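Local coordinates for extracellular solute-binding protein, family 1 (Trichodesmium erythraeum IMS101, PDB 6G7N) that binds ferric iron, probably as the solute-binding component of an ABC transporter for iron uptake, at residues Asn195-Ala200 with Asn268-Val273. Numbering follows the deposited sequence.
Sequences NSYYLA and NNEYPV. With FE (Fe (III) ion), chain E; DAL (D-alanine), chain C.
N268 lays its amide nitrogen over one face of the Y197 ring, ND2 standing 3.4 Å above the ring plane toward the rim, with amide and ring 54° apart. From that position ND2 donates a nearly straight 2.8 Å bond to the anti lone pair of E270 OE2, which also forms a salt bridge with R101, while OE1 is hydrogen-bonded to S99. E270 CG packs against CD2 of the ring. CG of Y197 lies between its backbone N and carbonyl carbon (chi1 59°). The backbones approach closely here, and Y197 CB sits 3.2 Å from N268 O. Y197 OH reaches iron at 2.0 Å and accepts a hydrogen bond from N195 ND2. Y198 OH and the N and O of D-alanine bind the same ion, as does Y141. A200 CB meets N269 CB at 3.7 Å, and one water joins S196 OG to N269 O. An alanine in place of N268 would probably open a gap over the Y197 ring and leave E270 OE2 without its amide donor. Second-shell support thus backs a tyrosine-rich iron site of the kind used by ferric-binding proteins, where phenolate oxygens, hard donors, suit ferric iron and the N195 amide probably helps to steady the negative charge on Y197 OH.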
ATOM      1  N   ASN A 195      -5.989  -3.305   4.426  1.00  9.64           N
ATOM      2  CA  ASN A 195      -5.817  -1.971   3.859  1.00 10.19           C
ATOM      3  C   ASN A 195      -7.178  -1.274   3.728  1.00  9.81           C
ATOM      4  O   ASN A 195      -8.184  -1.899   3.383  1.00 10.44           O
ATOM      5  CB  ASN A 195      -5.106  -2.028   2.504  1.00 10.74           C
ATOM      6  CG  ASN A 195      -3.631  -2.378   2.588  1.00  9.58           C
ATOM      7  OD1 ASN A 195      -3.012  -2.281   3.660  1.00 10.53           O
ATOM      8  ND2 ASN A 195      -3.058  -2.771   1.453  1.00 10.86           N
ATOM      9  N   SER A 196      -7.138   0.036   3.943  1.00 10.27           N
ATOM     10  CA  SER A 196      -8.303   0.905   3.939  1.00 11.56           C
ATOM     11  C   SER A 196      -9.182   0.745   2.694  1.00 11.18           C
ATOM     12  O   SER A 196     -10.424   0.719   2.795  1.00 12.20           O
ATOM     13  CB  SER A 196      -7.790   2.363   4.059  1.00 11.43           C
ATOM     14  OG  SER A 196      -6.780   2.672   3.087  1.00 12.10           O
ATOM     15  N   TYR A 197      -8.548   0.674   1.523  1.00 10.58           N
ATOM     16  CA  TYR A 197      -9.283   0.658   0.278  1.00 11.00           C
ATOM     17  C   TYR A 197     -10.130  -0.590   0.094  1.00 11.17           C
ATOM     18  O   TYR A 197     -11.056  -0.570  -0.723  1.00 12.28           O
ATOM     19  CB  TYR A 197      -8.342   0.901  -0.926  1.00 11.24           C
ATOM     20  CG  TYR A 197      -7.245  -0.106  -1.071  1.00 10.48           C
ATOM     21  CD1 TYR A 197      -7.424  -1.301  -1.738  1.00 11.67           C
ATOM     22  CD2 TYR A 197      -5.987   0.132  -0.529  1.00 10.36           C
ATOM     23  CE1 TYR A 197      -6.385  -2.220  -1.861  1.00 11.92           C
ATOM     24  CE2 TYR A 197      -4.948  -0.786  -0.636  1.00 10.44           C
ATOM     25  CZ  TYR A 197      -5.144  -1.993  -1.265  1.00 10.64           C
ATOM     26  OH  TYR A 197      -4.145  -2.925  -1.308  1.00 11.65           O
ATOM     27  N   TYR A 198      -9.846  -1.676   0.812  1.00 10.92           N
ATOM     28  CA  TYR A 198     -10.667  -2.881   0.669  1.00 11.57           C
ATOM     29  C   TYR A 198     -12.042  -2.694   1.313  1.00 11.85           C
ATOM     30  O   TYR A 198     -13.030  -3.266   0.834  1.00 13.24           O
ATOM     31  CB  TYR A 198      -9.965  -4.133   1.220  1.00 11.49           C
ATOM     32  CG  TYR A 198      -8.774  -4.563   0.410  1.00 11.56           C
ATOM     33  CD1 TYR A 198      -8.908  -5.010  -0.897  1.00 13.43           C
ATOM     34  CD2 TYR A 198      -7.491  -4.490   0.938  1.00 11.83           C
ATOM     35  CE1 TYR A 198      -7.811  -5.393  -1.629  1.00 13.80           C
ATOM     36  CE2 TYR A 198      -6.387  -4.863   0.195  1.00 12.22           C
ATOM     37  CZ  TYR A 198      -6.545  -5.301  -1.094  1.00 13.30           C
ATOM     38  OH  TYR A 198      -5.446  -5.648  -1.846  1.00 15.58           O
ATOM     39  N   LEU A 199     -12.127  -1.935   2.404  1.00 11.59           N
ATOM     40  CA  LEU A 199     -13.436  -1.651   2.970  1.00 12.23           C
ATOM     41  C   LEU A 199     -14.207  -0.693   2.062  1.00 12.70           C
ATOM     42  O   LEU A 199     -15.407  -0.896   1.806  1.00 13.81           O
ATOM     43  CB  LEU A 199     -13.325  -1.103   4.390  1.00 12.58           C
ATOM     44  CG  LEU A 199     -14.644  -0.860   5.092  1.00 13.10           C
ATOM     45  CD1 LEU A 199     -15.495  -2.130   5.243  1.00 14.93           C
ATOM     46  CD2 LEU A 199     -14.407  -0.240   6.460  1.00 14.53           C
ATOM     47  N   ALA A 200     -13.518   0.340   1.570  1.00 13.29           N
ATOM     48  CA  ALA A 200     -14.124   1.244   0.600  1.00 13.58           C
ATOM     49  C   ALA A 200     -14.672   0.535  -0.632  1.00 13.68           C
ATOM     50  O   ALA A 200     -15.741   0.874  -1.155  1.00 16.11           O
ATOM     51  CB  ALA A 200     -13.145   2.325   0.238  1.00 15.03           C
ATOM     52  N   ASN A 268      -8.681   3.013  -7.313  1.00 14.05           N
ATOM     53  CA  ASN A 268      -8.624   1.958  -6.323  1.00 13.52           C
ATOM     54  C   ASN A 268      -9.036   2.399  -4.932  1.00 12.49           C
ATOM     55  O   ASN A 268      -8.614   1.778  -3.951  1.00 12.07           O
ATOM     56  CB  ASN A 268      -7.237   1.296  -6.287  1.00 13.97           C
ATOM     57  CG  ASN A 268      -7.225   0.000  -5.492  1.00 14.07           C
ATOM     58  OD1 ASN A 268      -8.197  -0.789  -5.550  1.00 15.39           O
ATOM     59  ND2 ASN A 268      -6.119  -0.266  -4.786  1.00 15.15           N
ATOM     60  N   ASN A 269      -9.843   3.444  -4.828  1.00 11.91           N
ATOM     61  CA  ASN A 269     -10.300   3.916  -3.528  1.00 12.02           C
ATOM     62  C   ASN A 269      -9.176   4.201  -2.545  1.00 11.31           C
ATOM     63  O   ASN A 269      -9.330   3.997  -1.347  1.00 11.56           O
ATOM     64  CB  ASN A 269     -11.323   2.953  -2.915  1.00 12.51           C
ATOM     65  CG  ASN A 269     -12.488   2.718  -3.827  1.00 13.39           C
ATOM     66  OD1 ASN A 269     -13.189   3.645  -4.195  1.00 15.65           O
ATOM     67  ND2 ASN A 269     -12.684   1.466  -4.226  1.00 15.41           N
ATOM     68  N   GLU A 270      -8.066   4.727  -3.073  1.00 10.87           N
ATOM     69  CA  GLU A 270      -6.908   5.169  -2.303  1.00 10.75           C
ATOM     70  C   GLU A 270      -6.979   6.686  -2.077  1.00 10.65           C
ATOM     71  O   GLU A 270      -7.807   7.388  -2.683  1.00 12.28           O
ATOM     72  CB  GLU A 270      -5.601   4.725  -2.987  1.00 11.24           C
ATOM     73  CG  GLU A 270      -5.433   3.229  -2.919  1.00 11.35           C
ATOM     74  CD  GLU A 270      -4.140   2.714  -3.529  1.00 11.48           C
ATOM     75  OE1 GLU A 270      -3.040   3.261  -3.210  1.00 11.80           O
ATOM     76  OE2 GLU A 270      -4.191   1.726  -4.304  1.00 13.15           O
ATOM     77  N   TYR A 271      -6.111   7.164  -1.191  1.00 10.53           N
ATOM     78  CA  TYR A 271      -5.977   8.594  -0.944  1.00 10.73           C
ATOM     79  C   TYR A 271      -4.971   9.182  -1.918  1.00 10.34           C
ATOM     80  O   TYR A 271      -3.982   8.544  -2.265  1.00 10.90           O
ATOM     81  CB  TYR A 271      -5.478   8.831   0.487  1.00 10.88           C
ATOM     82  CG  TYR A 271      -6.396   8.328   1.581  1.00 11.05           C
ATOM     83  CD1 TYR A 271      -7.410   9.141   2.076  1.00 12.21           C
ATOM     84  CD2 TYR A 271      -6.285   7.053   2.111  1.00 11.62           C
ATOM     85  CE1 TYR A 271      -8.290   8.686   3.057  1.00 13.01           C
ATOM     86  CE2 TYR A 271      -7.172   6.587   3.101  1.00 12.03           C
ATOM     87  CZ  TYR A 271      -8.166   7.408   3.559  1.00 13.01           C
ATOM     88  OH  TYR A 271      -9.035   6.910   4.533  1.00 14.58           O
ATOM     89  N   PRO A 272      -5.143  10.452  -2.303  1.00 10.46           N
ATOM     90  CA  PRO A 272      -4.082  11.153  -3.026  1.00  9.99           C
ATOM     91  C   PRO A 272      -2.866  11.319  -2.164  1.00  9.32           C
ATOM     92  O   PRO A 272      -2.955  11.319  -0.934  1.00 11.07           O
ATOM     93  CB  PRO A 272      -4.684  12.548  -3.321  1.00 11.05           C
ATOM     94  CG  PRO A 272      -6.140  12.374  -3.088  1.00 13.14           C
ATOM     95  CD  PRO A 272      -6.273  11.356  -2.019  1.00 11.91           C
ATOM     96  N   VAL A 273      -1.686  11.466  -2.793  1.00  9.45           N
ATOM     97  CA  VAL A 273      -0.495  11.893  -2.055  1.00  9.57           C
ATOM     98  C   VAL A 273      -0.342  13.415  -2.006  1.00  9.57           C
ATOM     99  O   VAL A 273       0.345  13.919  -1.115  1.00 10.92           O
ATOM    100  CB  VAL A 273       0.811  11.248  -2.566  1.00 10.02           C
ATOM    101  CG1 VAL A 273       0.717   9.741  -2.519  1.00 10.45           C
ATOM    102  CG2 VAL A 273       1.191  11.748  -3.943  1.00 10.67           C
TER
HETATM  103 FE    FE E 403      -4.049  -4.446  -2.597  1.00 13.05          FE
HETATM  104  N   DAL C 401      -3.872  -5.624  -4.475  0.80 20.99           N
HETATM  105  CA  DAL C 401      -4.171  -4.702  -5.622  0.80 22.85           C
HETATM  106  CB  DAL C 401      -3.364  -5.099  -6.848  0.80 27.91           C
HETATM  107  C   DAL C 401      -3.979  -3.260  -5.283  0.80 18.87           C
HETATM  108  O   DAL C 401      -3.747  -3.002  -4.084  0.80 16.87           O
HETATM  109  OXT DAL C 401      -4.066  -2.414  -6.214  0.80 21.78           O
HETATM  110  O   HOH W   1      -7.905   4.148   1.047  1.00 13.31           O
HETATM  111  O   HOH W   2     -10.538  -0.531  -3.686  0.50 14.28           O